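Local coordinates for sensor protein (Geobacter sulfurreducens, PDB 3H7M) that probably senses an extracytoplasmic signal for a histidine kinase, through a sensor domain that resembles periplasmic binding proteins, at residues 12-17 / 69-74; 21-26 / 165-170; 38-43 / 219-224; 91-96 / 193-198. One frame throughout, in Å; residues are numbered along the deposited sequence.

How the contacts relate
Contacts 1 and 3 lie in one lobe of a periplasmic-binding-protein-like fold, contact 4 at its junction with the strands that probably lead to the other, and contact 2 bridges the two. Contact 4 is central: its strand 193-198 lies next to strand 73-74 of contact 1, with centres about 14 Å apart and Leu74 N 2.9 Å from Ala196 O. Its centre is also about 14 Å from that of contact 3, where Thr41 OG1 lies 2.8 Å from Tyr195 OH, and about 15 Å from that of contact 2, where Ala165 CB packs 3.6 Å from Val96 CG1. The sodium ion at Ala84, Asp88 and Gln199 is peripheral, about 13 Å from the side chains of Leu74 and Tyr195.

Contact 1 of 4, residues 12-17 / 69-74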
loop_
_atom_site.group_PDB
_atom_site.type_symbol
_atom_site.label_atom_id
_atom_site.label_comp_id
_atom_site.label_asym_id
_atom_site.label_seq_id
_atom_site.Cartn_x
_atom_site.Cartn_y
_atom_site.Cartn_z
ATOM N N THR A 12 -6.690 16.350 17.510
ATOM C CA THR A 12 -5.972 15.150 17.089
ATOM C C THR A 12 -6.422 14.603 15.737
ATOM O O THR A 12 -7.611 14.349 15.518
ATOM C CB THR A 12 -6.130 14.012 18.115
ATOM O OG1 THR A 12 -5.299 14.278 19.253
ATOM C CG2 THR A 12 -5.741 12.664 17.490
ATOM N N ILE A 13 -5.466 14.432 14.830
ATOM C CA ILE A 13 -5.777 13.874 13.519
ATOM C C ILE A 13 -5.627 12.361 13.625
ATOM O O ILE A 13 -4.602 11.855 14.110
ATOM C CB ILE A 13 -4.826 14.385 12.427
ATOM C CG1 ILE A 13 -5.115 15.852 12.138
ATOM C CG2 ILE A 13 -5.007 13.585 11.156
ATOM C CD1 ILE A 13 -4.669 16.764 13.244
ATOM N N VAL A 14 -6.659 11.650 13.191
ATOM C CA VAL A 14 -6.643 10.198 13.244
ATOM C C VAL A 14 -6.208 9.633 11.914
ATOM O O VAL A 14 -6.846 9.871 10.886
ATOM C CB VAL A 14 -8.003 9.645 13.603
ATOM C CG1 VAL A 14 -7.989 8.127 13.503
ATOM C CG2 VAL A 14 -8.333 10.066 15.013
ATOM N N VAL A 15 -5.121 8.869 11.956
ATOM C CA VAL A 15 -4.538 8.293 10.758
ATOM C C VAL A 15 -4.872 6.833 10.497
ATOM O O VAL A 15 -4.540 5.937 11.291
ATOM C CB VAL A 15 -3.018 8.440 10.777
ATOM C CG1 VAL A 15 -2.465 8.151 9.388
ATOM C CG2 VAL A 15 -2.646 9.839 11.242
ATOM N N GLY A 16 -5.525 6.607 9.364
ATOM C CA GLY A 16 -5.892 5.258 8.996
ATOM C C GLY A 16 -4.826 4.627 8.120
ATOM O O GLY A 16 -4.022 5.326 7.489
ATOM N N GLY A 17 -4.816 3.301 8.085
ATOM C CA GLY A 17 -3.853 2.586 7.268
ATOM C C GLY A 17 -4.066 1.103 7.427
ATOM O O GLY A 17 -4.889 0.671 8.242
ATOM N N GLY A 69 -15.554 8.941 8.243
ATOM C CA GLY A 69 -15.012 9.903 9.190
ATOM C C GLY A 69 -14.411 9.278 10.445
ATOM O O GLY A 69 -13.983 9.993 11.353
ATOM N N ARG A 70 -14.378 7.947 10.508
ATOM C CA ARG A 70 -13.819 7.238 11.661
ATOM C C ARG A 70 -12.343 7.585 11.791
ATOM O O ARG A 70 -11.763 7.496 12.875
ATOM C CB ARG A 70 -13.981 5.729 11.486
ATOM C CG ARG A 70 -15.409 5.292 11.251
ATOM C CD ARG A 70 -15.500 3.798 11.075
ATOM N NE ARG A 70 -16.888 3.366 10.989
ATOM C CZ ARG A 70 -17.294 2.123 11.229
ATOM N NH1 ARG A 70 -16.412 1.190 11.571
ATOM N NH2 ARG A 70 -18.581 1.814 11.141
ATOM N N VAL A 71 -11.742 7.962 10.665
ATOM C CA VAL A 71 -10.348 8.373 10.617
ATOM C C VAL A 71 -10.326 9.602 9.734
ATOM O O VAL A 71 -11.184 9.772 8.872
ATOM C CB VAL A 71 -9.438 7.292 10.009
ATOM C CG1 VAL A 71 -9.647 5.992 10.747
ATOM C CG2 VAL A 71 -9.710 7.131 8.515
ATOM N N ASP A 72 -9.335 10.454 9.919
ATOM C CA ASP A 72 -9.304 11.665 9.139
ATOM C C ASP A 72 -8.455 11.625 7.889
ATOM O O ASP A 72 -8.581 12.492 7.030
ATOM C CB ASP A 72 -8.870 12.803 10.053
ATOM C CG ASP A 72 -9.638 12.800 11.367
ATOM O OD1 ASP A 72 -10.887 12.888 11.324
ATOM O OD2 ASP A 72 -8.998 12.699 12.438
ATOM N N VAL A 73 -7.611 10.607 7.771
ATOM C CA VAL A 73 -6.718 10.499 6.620
ATOM C C VAL A 73 -6.078 9.118 6.487
ATOM O O VAL A 73 -5.920 8.382 7.473
ATOM C CB VAL A 73 -5.591 11.543 6.740
ATOM C CG1 VAL A 73 -4.921 11.413 8.093
ATOM C CG2 VAL A 73 -4.577 11.364 5.633
ATOM N N LEU A 74 -5.711 8.772 5.261
ATOM C CA LEU A 74 -5.061 7.504 4.996
ATOM C C LEU A 74 -3.681 7.899 4.529
ATOM O O LEU A 74 -3.548 8.689 3.585
ATOM C CB LEU A 74 -5.797 6.723 3.909
ATOM C CG LEU A 74 -7.247 6.339 4.239
ATOM C CD1 LEU A 74 -7.746 5.405 3.165
ATOM C CD2 LEU A 74 -7.354 5.663 5.601
#
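Asp72 holds Val14 at both ends of its backbone, the N-H through the carboxylate and the C=O through its own N-H. Carboxylate oxygen OD2 takes the N-H of Val14 at 2.7 Å, almost straight at 167°, on the anti side of the carboxylate and a little out of its plane. CG stands beside the backbone N of Asp72 (chi1 -48°). Besides Val14 N, OD2 has Val14 CB close by, at 3.4 Å. The backbone N of Asp72 meanwhile donates to Val14 O, also at 2.7 Å; Val73 N adds a weak bond to the same oxygen. Beyond this the parallel pairing of Val15 with Val73 and Gly16 with Leu74 takes over, with Gly16 N bound to Val73 O at 2.6 Å.

The apolar side chains sort by direction. Val14 crosses Val71 at about a right angle, CG1 to CG1 at 3.9 Å. Val15 and Val73 point the same way side by side, and CG1 of Val73 also meets Ile13 CG2 at 3.8 Å. The other face of the pairing belongs to Leu74, whose CD2 rests 3.7 Å from Gly16 CA; a beta carbon on Gly16 would run into that methyl, so glycine fits here.

Asp72 OD1 has a second, long and weak partner in Arg198, which also binds Val71 O. Strand 13-18 lies between strands 52-57 and 73-78 in the sheet, with Val15 bonded to Glu53 and Arg55. Helix 202-218 covers Ile13 and Val73 through Leu204 and Phe208, while helix 62-67 covers Leu74 with Met62 and Leu66.

Contact 2 of 4, residues 21-26 / 165-170; sequences YPPYEF and AMVPGM
This contact joins the two lobes across the cleft expected of a periplasmic-binding-protein fold: the turn at 21-26 in one lobe meets the first turn of helix 166-175 in the other, with Pro168 at the centre. The turn contains a cis peptide before Pro23 and a classic beta bulge in which Tyr24 and Glu25 both face Tyr21.

Pro168 meets two tyrosines obliquely. Its CG is 3.5 Å from Tyr24 CE2, while on the other tyrosine Tyr21 CE2 stands further off, 4.2 Å from the same CG. Tyr24 CG is held beside its backbone N, anti to the carbonyl carbon (chi1 -62°). At the far end of this side chain, Tyr24 OH lies 3.9 Å from Val167 CB. The hydroxyl of Tyr21 reaches the N-cap residue, 3.6 Å from Ala165 CB. Next to Tyr24 in the chain, Pro23 crosses Val167 at about a right angle, CD to CG1 at 3.7 Å. The carbonyl of Pro22 closes on the helix, with Pro168 CA 3.2 Å from Pro22 O in a bent CA-H...O contact. The joint is van der Waals packing, without conventional hydrogen bonds between the segments. An alanine at Tyr24 would probably open a gap beside Pro168 CG and take from Val167 CB its contact with the hydroxyl.

Around the joint, Tyr24 also packs on Val96 of strand 87-103 and meets the ring of Tyr193 on strand 181-198. Ala165 touches Val96 as well, and Asn37 of helix 36-48 bonds to the Tyr24 backbone.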
loop_
_atom_site.group_PDB
_atom_site.type_symbol
_atom_site.label_atom_id
_atom_site.label_comp_id
_atom_site.label_asym_id
_atom_site.label_seq_id
_atom_site.Cartn_x
_atom_site.Cartn_y
_atom_site.Cartn_z
ATOM N N TYR A 21 0.741 -4.113 5.852
ATOM C CA TYR A 21 1.275 -3.732 4.553
ATOM C C TYR A 21 2.741 -3.280 4.670
ATOM O O TYR A 21 3.083 -2.158 4.309
ATOM C CB TYR A 21 0.421 -2.599 3.944
ATOM C CG TYR A 21 0.333 -2.619 2.429
ATOM C CD1 TYR A 21 -0.420 -3.598 1.778
ATOM C CD2 TYR A 21 1.040 -1.692 1.642
ATOM C CE1 TYR A 21 -0.474 -3.668 0.388
ATOM C CE2 TYR A 21 1.002 -1.756 0.247
ATOM C CZ TYR A 21 0.237 -2.755 -0.374
ATOM O OH TYR A 21 0.181 -2.869 -1.747
ATOM N N PRO A 22 3.625 -4.148 5.186
ATOM C CA PRO A 22 5.033 -3.779 5.320
ATOM C C PRO A 22 5.716 -3.726 3.976
ATOM O O PRO A 22 5.342 -4.421 3.050
ATOM C CB PRO A 22 5.595 -4.891 6.200
ATOM C CG PRO A 22 4.794 -6.066 5.761
ATOM C CD PRO A 22 3.396 -5.486 5.756
ATOM N N PRO A 23 6.745 -2.899 3.852
ATOM C CA PRO A 23 7.320 -2.012 4.858
ATOM C C PRO A 23 6.675 -0.629 4.922
ATOM O O PRO A 23 7.204 0.248 5.600
ATOM C CB PRO A 23 8.756 -1.921 4.401
ATOM C CG PRO A 23 8.579 -1.801 2.937
ATOM C CD PRO A 23 7.576 -2.895 2.640
ATOM N N TYR A 24 5.556 -0.425 4.225
ATOM C CA TYR A 24 4.908 0.881 4.231
ATOM C C TYR A 24 4.229 1.194 5.539
ATOM O O TYR A 24 4.436 2.267 6.105
ATOM C CB TYR A 24 3.905 0.998 3.088
ATOM C CG TYR A 24 4.571 0.867 1.736
ATOM C CD1 TYR A 24 5.618 1.696 1.381
ATOM C CD2 TYR A 24 4.199 -0.133 0.846
ATOM C CE1 TYR A 24 6.291 1.533 0.169
ATOM C CE2 TYR A 24 4.870 -0.306 -0.363
ATOM C CZ TYR A 24 5.909 0.527 -0.693
ATOM O OH TYR A 24 6.556 0.362 -1.902
ATOM N N GLU A 25 3.411 0.264 6.011
ATOM C CA GLU A 25 2.717 0.444 7.274
ATOM C C GLU A 25 2.308 -0.892 7.866
ATOM O O GLU A 25 1.882 -1.797 7.141
ATOM C CB GLU A 25 1.479 1.335 7.100
ATOM C CG GLU A 25 0.495 0.884 6.031
ATOM C CD GLU A 25 -0.553 1.936 5.745
ATOM O OE1 GLU A 25 -0.241 3.124 5.942
ATOM O OE2 GLU A 25 -1.677 1.591 5.305
ATOM N N PHE A 26 2.439 -1.010 9.187
ATOM C CA PHE A 26 2.074 -2.235 9.864
ATOM C C PHE A 26 2.247 -2.137 11.368
ATOM O O PHE A 26 3.092 -1.387 11.868
ATOM C CB PHE A 26 2.931 -3.398 9.345
ATOM C CG PHE A 26 4.403 -3.226 9.592
ATOM C CD1 PHE A 26 5.004 -3.782 10.713
ATOM C CD2 PHE A 26 5.191 -2.479 8.709
ATOM C CE1 PHE A 26 6.390 -3.603 10.968
ATOM C CE2 PHE A 26 6.578 -2.283 8.941
ATOM C CZ PHE A 26 7.174 -2.847 10.073
ATOM N N ALA A 165 2.239 -6.103 -4.685
ATOM C CA ALA A 165 3.237 -5.060 -4.785
ATOM C C ALA A 165 4.592 -5.682 -4.535
ATOM O O ALA A 165 4.809 -6.424 -3.575
ATOM C CB ALA A 165 2.960 -3.959 -3.783
ATOM N N MET A 166 5.498 -5.375 -5.439
ATOM C CA MET A 166 6.843 -5.870 -5.389
ATOM C C MET A 166 7.551 -5.790 -4.029
ATOM O O MET A 166 7.939 -6.814 -3.438
ATOM C CB MET A 166 7.657 -5.115 -6.426
ATOM C CG MET A 166 9.114 -5.405 -6.370
ATOM S SD MET A 166 9.462 -6.902 -7.254
ATOM C CE MET A 166 9.768 -6.174 -8.892
ATOM N N VAL A 167 7.735 -4.576 -3.536
ATOM C CA VAL A 167 8.468 -4.401 -2.304
ATOM C C VAL A 167 7.834 -5.149 -1.150
ATOM O O VAL A 167 8.487 -5.924 -0.458
ATOM C CB VAL A 167 8.673 -2.907 -2.032
ATOM C CG1 VAL A 167 9.248 -2.681 -0.633
ATOM C CG2 VAL A 167 9.633 -2.366 -3.098
ATOM N N PRO A 168 6.556 -4.934 -0.927
ATOM C CA PRO A 168 5.944 -5.676 0.174
ATOM C C PRO A 168 6.164 -7.191 -0.047
ATOM O O PRO A 168 6.346 -7.964 0.899
ATOM C CB PRO A 168 4.484 -5.291 0.065
ATOM C CG PRO A 168 4.588 -3.809 -0.404
ATOM C CD PRO A 168 5.656 -3.896 -1.468
ATOM N N GLY A 169 6.156 -7.587 -1.314
ATOM C CA GLY A 169 6.339 -8.973 -1.678
ATOM C C GLY A 169 7.648 -9.495 -1.152
ATOM O O GLY A 169 7.682 -10.492 -0.441
ATOM N N MET A 170 8.729 -8.818 -1.508
ATOM C CA MET A 170 10.038 -9.207 -1.036
ATOM C C MET A 170 10.106 -9.170 0.486
ATOM O O MET A 170 10.616 -10.092 1.100
ATOM C CB MET A 170 11.089 -8.293 -1.639
ATOM C CG MET A 170 11.053 -8.285 -3.171
ATOM S SD MET A 170 10.840 -9.972 -3.853
ATOM C CE MET A 170 12.505 -10.610 -3.774
#

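Contact 3 of 4, residues 38-43 / 219-224; sequences VELTRA and GQYEAI
Ile224 is the apolar centre of this contact and reaches helix 38-43 with both of its branches. CG1 stands beside the backbone N (chi1 -67°) and the chain runs on extended, so that the terminal CD1 comes to lie 3.7 Å from Ala43 CB and 3.9 Å from Leu40 CD1. The other branch, CG2, slides past the Glu39 chain in the opposite direction and touches its CB at 3.9 Å. Leu40 CD1 has a further neighbour in the Tyr221 ring, 4.2 Å from CD1 of the tyrosine and oblique to it. An alanine at Ile224 would probably open a gap between the helices, where Leu40, Ala43 and the Glu39 chain lose the CD1 and CG2 contacts.

Gln220 sets its amide NE2 against Ala43 CB at 3.5 Å, a plain packing contact at the end of the interface. The polar ends of Glu39 and Tyr221 find their strongest partners elsewhere. The Glu39 carboxylate makes a salt bridge from OE1 to Lys227; the Glu39 side chain also touches Trp228. Tyr221 turns its hydroxyl to His93 O, which it binds by a hydrogen bond, while its ring takes a cation-pi contact from Arg216.

The axes of segments 38-43 and 220-224 run nearly antiparallel, at 155° and 10.4 Å apart at their closest. Such an antiparallel helix pair, a C-terminal helix returning to pack on the first helix of the N-terminal lobe, matches the fold of periplasmic binding proteins: the first and last helices of the chain lie in the same lobe.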
loop_
_atom_site.group_PDB
_atom_site.type_symbol
_atom_site.label_atom_id
_atom_site.label_comp_id
_atom_site.label_asym_id
_atom_site.label_seq_id
_atom_site.Cartn_x
_atom_site.Cartn_y
_atom_site.Cartn_z
ATOM N N VAL A 38 4.363 5.485 8.466
ATOM C CA VAL A 38 4.311 5.925 9.860
ATOM C C VAL A 38 5.388 6.961 10.168
ATOM O O VAL A 38 5.131 8.026 10.718
ATOM C CB VAL A 38 4.444 4.675 10.776
ATOM C CG1 VAL A 38 4.627 5.057 12.236
ATOM C CG2 VAL A 38 3.175 3.839 10.636
ATOM N N GLU A 39 6.599 6.648 9.786
ATOM C CA GLU A 39 7.705 7.540 10.004
ATOM C C GLU A 39 7.456 8.855 9.243
ATOM O O GLU A 39 7.730 9.956 9.738
ATOM C CB GLU A 39 8.957 6.856 9.494
ATOM C CG GLU A 39 10.187 7.180 10.275
ATOM C CD GLU A 39 11.226 6.091 10.165
ATOM O OE1 GLU A 39 10.839 4.911 10.366
ATOM O OE2 GLU A 39 12.410 6.427 9.897
ATOM N N LEU A 40 6.941 8.725 8.027
ATOM C CA LEU A 40 6.647 9.883 7.194
ATOM C C LEU A 40 5.572 10.745 7.876
ATOM O O LEU A 40 5.717 11.954 8.037
ATOM C CB LEU A 40 6.161 9.397 5.835
ATOM C CG LEU A 40 6.769 10.094 4.620
ATOM C CD1 LEU A 40 8.281 10.224 4.788
ATOM C CD2 LEU A 40 6.437 9.292 3.370
ATOM N N THR A 41 4.491 10.102 8.275
ATOM C CA THR A 41 3.421 10.789 8.954
ATOM C C THR A 41 3.896 11.438 10.251
ATOM O O THR A 41 3.541 12.569 10.532
ATOM C CB THR A 41 2.304 9.838 9.276
ATOM O OG1 THR A 41 1.698 9.420 8.057
ATOM C CG2 THR A 41 1.256 10.524 10.182
ATOM N N ARG A 42 4.698 10.733 11.041
ATOM C CA ARG A 42 5.165 11.336 12.274
ATOM C C ARG A 42 6.024 12.529 11.957
ATOM O O ARG A 42 5.945 13.557 12.643
ATOM C CB ARG A 42 5.976 10.360 13.131
ATOM C CG ARG A 42 5.143 9.279 13.808
ATOM C CD ARG A 42 5.883 8.659 14.992
ATOM N NE ARG A 42 5.088 7.627 15.661
ATOM C CZ ARG A 42 5.357 6.323 15.604
ATOM N NH1 ARG A 42 6.406 5.888 14.915
ATOM N NH2 ARG A 42 4.574 5.451 16.225
ATOM N N ALA A 43 6.840 12.415 10.916
ATOM C CA ALA A 43 7.712 13.529 10.590
ATOM C C ALA A 43 6.879 14.728 10.149
ATOM O O ALA A 43 7.177 15.854 10.520
ATOM C CB ALA A 43 8.717 13.151 9.507
ATOM N N GLY A 219 15.461 17.487 3.130
ATOM C CA GLY A 219 16.288 16.290 3.078
ATOM C C GLY A 219 15.806 15.209 4.036
ATOM O O GLY A 219 16.294 14.078 4.010
ATOM N N GLN A 220 14.825 15.533 4.871
ATOM C CA GLN A 220 14.350 14.555 5.842
ATOM C C GLN A 220 13.619 13.434 5.127
ATOM O O GLN A 220 13.643 12.285 5.568
ATOM C CB GLN A 220 13.429 15.219 6.881
ATOM C CG GLN A 220 13.514 14.569 8.242
ATOM C CD GLN A 220 12.492 15.098 9.241
ATOM O OE1 GLN A 220 12.168 16.305 9.276
ATOM N NE2 GLN A 220 11.988 14.191 10.082
ATOM N N TYR A 221 12.947 13.779 4.031
ATOM C CA TYR A 221 12.214 12.791 3.238
ATOM C C TYR A 221 13.149 11.675 2.761
ATOM O O TYR A 221 12.864 10.491 2.945
ATOM C CB TYR A 221 11.606 13.434 2.001
ATOM C CG TYR A 221 11.056 12.418 1.028
ATOM C CD1 TYR A 221 9.813 11.844 1.233
ATOM C CD2 TYR A 221 11.784 12.036 -0.107
ATOM C CE1 TYR A 221 9.284 10.930 0.346
ATOM C CE2 TYR A 221 11.276 11.115 -1.005
ATOM C CZ TYR A 221 10.016 10.567 -0.775
ATOM O OH TYR A 221 9.461 9.687 -1.677
ATOM N N GLU A 222 14.257 12.055 2.131
ATOM C CA GLU A 222 15.191 11.054 1.641
ATOM C C GLU A 222 15.811 10.278 2.805
ATOM O O GLU A 222 16.040 9.075 2.699
ATOM C CB GLU A 222 16.297 11.707 0.799
ATOM C CG GLU A 222 15.810 12.368 -0.501
ATOM C CD GLU A 222 15.043 11.426 -1.428
ATOM O OE1 GLU A 222 15.189 10.181 -1.303
ATOM O OE2 GLU A 222 14.301 11.947 -2.298
ATOM N N ALA A 223 16.075 10.965 3.915
ATOM C CA ALA A 223 16.661 10.319 5.088
ATOM C C ALA A 223 15.749 9.213 5.541
ATOM O O ALA A 223 16.201 8.116 5.862
ATOM C CB ALA A 223 16.850 11.311 6.225
ATOM N N ILE A 224 14.453 9.496 5.553
ATOM C CA ILE A 224 13.503 8.483 5.970
ATOM C C ILE A 224 13.412 7.387 4.930
ATOM O O ILE A 224 13.408 6.198 5.268
ATOM C CB ILE A 224 12.121 9.084 6.207
ATOM C CG1 ILE A 224 12.172 10.038 7.416
ATOM C CG2 ILE A 224 11.122 7.974 6.470
ATOM C CD1 ILE A 224 10.961 10.941 7.586
#

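Contact 4 of 4, residues 91-96 / 193-198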
loop_
_atom_site.group_PDB
_atom_site.type_symbol
_atom_site.label_atom_id
_atom_site.label_comp_id
_atom_site.label_asym_id
_atom_site.label_seq_id
_atom_site.Cartn_x
_atom_site.Cartn_y
_atom_site.Cartn_z
ATOM N N PRO A 91 -0.084 14.916 -3.391
ATOM C CA PRO A 91 0.806 14.322 -4.383
ATOM C C PRO A 91 1.266 13.029 -3.676
ATOM O O PRO A 91 1.145 12.912 -2.451
ATOM C CB PRO A 91 1.942 15.342 -4.480
ATOM C CG PRO A 91 1.252 16.633 -4.199
ATOM C CD PRO A 91 0.296 16.312 -3.094
ATOM N N PRO A 92 1.809 12.060 -4.424
ATOM C CA PRO A 92 2.270 10.793 -3.830
ATOM C C PRO A 92 3.624 10.885 -3.122
ATOM O O PRO A 92 4.478 11.689 -3.499
ATOM C CB PRO A 92 2.335 9.871 -5.035
ATOM C CG PRO A 92 2.872 10.819 -6.115
ATOM C CD PRO A 92 2.079 12.108 -5.875
ATOM N N HIS A 93 3.830 10.074 -2.090
ATOM C CA HIS A 93 5.124 10.103 -1.427
ATOM C C HIS A 93 6.004 8.962 -1.949
ATOM O O HIS A 93 7.213 8.921 -1.710
ATOM C CB HIS A 93 4.988 10.103 0.117
ATOM C CG HIS A 93 4.217 8.953 0.698
ATOM N ND1 HIS A 93 4.653 7.643 0.631
ATOM C CD2 HIS A 93 3.068 8.931 1.419
ATOM C CE1 HIS A 93 3.804 6.867 1.284
ATOM N NE2 HIS A 93 2.834 7.622 1.771
ATOM N N THR A 94 5.393 8.049 -2.697
ATOM C CA THR A 94 6.151 6.946 -3.296
ATOM C C THR A 94 5.425 6.306 -4.496
ATOM O O THR A 94 4.215 6.460 -4.674
ATOM C CB THR A 94 6.412 5.819 -2.272
ATOM O OG1 THR A 94 7.281 4.836 -2.847
ATOM C CG2 THR A 94 5.114 5.148 -1.899
ATOM N N ILE A 95 6.183 5.586 -5.313
ATOM C CA ILE A 95 5.623 4.866 -6.454
ATOM C C ILE A 95 5.730 3.365 -6.165
ATOM O O ILE A 95 6.813 2.847 -5.897
ATOM C CB ILE A 95 6.396 5.156 -7.741
ATOM C CG1 ILE A 95 6.402 6.659 -8.005
ATOM C CG2 ILE A 95 5.751 4.416 -8.900
ATOM C CD1 ILE A 95 5.025 7.250 -8.117
ATOM N N VAL A 96 4.598 2.684 -6.219
ATOM C CA VAL A 96 4.523 1.255 -5.954
ATOM C C VAL A 96 4.372 0.397 -7.213
ATOM O O VAL A 96 3.339 0.425 -7.875
ATOM C CB VAL A 96 3.324 0.947 -5.047
ATOM C CG1 VAL A 96 3.254 -0.546 -4.751
ATOM C CG2 VAL A 96 3.441 1.731 -3.775
ATOM N N TYR A 193 1.399 6.403 -4.854
ATOM C CA TYR A 193 0.940 6.100 -3.484
ATOM C C TYR A 193 1.184 7.256 -2.491
ATOM O O TYR A 193 2.302 7.792 -2.394
ATOM C CB TYR A 193 1.695 4.825 -3.054
ATOM C CG TYR A 193 1.303 4.159 -1.769
ATOM C CD1 TYR A 193 0.273 3.209 -1.733
ATOM C CD2 TYR A 193 2.047 4.382 -0.603
ATOM C CE1 TYR A 193 0.002 2.489 -0.558
ATOM C CE2 TYR A 193 1.796 3.657 0.580
ATOM C CZ TYR A 193 0.777 2.724 0.595
ATOM O OH TYR A 193 0.518 2.063 1.777
ATOM N N GLY A 194 0.154 7.637 -1.740
ATOM C CA GLY A 194 0.351 8.746 -0.816
ATOM C C GLY A 194 -0.795 8.989 0.125
ATOM O O GLY A 194 -1.624 8.105 0.343
ATOM N N TYR A 195 -0.857 10.179 0.716
ATOM C CA TYR A 195 -1.965 10.431 1.630
ATOM C C TYR A 195 -3.235 10.738 0.863
ATOM O O TYR A 195 -3.200 11.059 -0.330
ATOM C CB TYR A 195 -1.665 11.602 2.565
ATOM C CG TYR A 195 -0.465 11.397 3.449
ATOM C CD1 TYR A 195 0.822 11.639 2.972
ATOM C CD2 TYR A 195 -0.613 10.939 4.758
ATOM C CE1 TYR A 195 1.927 11.428 3.767
ATOM C CE2 TYR A 195 0.487 10.731 5.562
ATOM C CZ TYR A 195 1.758 10.972 5.062
ATOM O OH TYR A 195 2.859 10.728 5.852
ATOM N N ALA A 196 -4.353 10.629 1.572
ATOM C CA ALA A 196 -5.664 10.907 1.032
ATOM C C ALA A 196 -6.609 11.245 2.195
ATOM O O ALA A 196 -6.486 10.687 3.293
ATOM C CB ALA A 196 -6.164 9.716 0.269
ATOM N N VAL A 197 -7.526 12.179 1.945
ATOM C CA VAL A 197 -8.518 12.634 2.926
ATOM C C VAL A 197 -9.889 12.717 2.264
ATOM O O VAL A 197 -9.984 12.659 1.038
ATOM C CB VAL A 197 -8.172 14.034 3.465
ATOM C CG1 VAL A 197 -7.102 13.931 4.534
ATOM C CG2 VAL A 197 -7.687 14.922 2.323
ATOM N N ARG A 198 -10.943 12.860 3.069
ATOM C CA ARG A 198 -12.317 12.953 2.553
ATOM C C ARG A 198 -12.478 14.018 1.479
ATOM O O ARG A 198 -11.916 15.103 1.588
ATOM C CB ARG A 198 -13.306 13.255 3.685
ATOM C CG ARG A 198 -13.672 12.059 4.550
ATOM C CD ARG A 198 -14.719 12.414 5.600
ATOM N NE ARG A 198 -14.207 13.353 6.593
ATOM C CZ ARG A 198 -13.255 13.067 7.475
ATOM N NH1 ARG A 198 -12.706 11.860 7.494
ATOM N NH2 ARG A 198 -12.844 13.989 8.337
#
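The imidazole of His93 sits between two tyrosines, with Tyr193 O over the centre of one face, 3.8 Å above the plane. The motif is a classic beta bulge between antiparallel strands 87-103 and 181-198, probably the two hinge strands linking the lobes: His93 and Thr94 both face Tyr193. The imidazole edge points at the face of Tyr195 in an offset edge-to-face pair, planes 68° apart, with His93 CD2 3.6 Å from Tyr195 CE1. Toward the other tyrosine His93 CE1 approaches the edge of the Tyr193 ring, 3.6 Å from CD2, the two planes perpendicular. His93 CG lies between the backbone N and carbonyl carbon (chi1 57°), which sets CG on the side of Tyr193 O and Gly194.

Tyr193 O accepts from both nitrogens of the bulge, His93 N at 2.8 Å and Thr94 N at 3.1 Å, while Tyr193 N returns a bond to Thr94 O. Side by side with Tyr193, Thr94 brings CG2 within 3.4 Å of ring atom CD2, and Val96 CG2 packs on Tyr193 CB.

Outer bonds steady the aromatic groups: His93 NE2 to Gln75 O, Tyr193 OH to Asn37, and Tyr195 OH to Thr41, while Thr94 OG1 bonds to Leu232 O. Between the tyrosines, Gly194 presents a bare CA that His93 CD2 meets at 3.5 Å; a beta carbon there would clash with Pro92 CA.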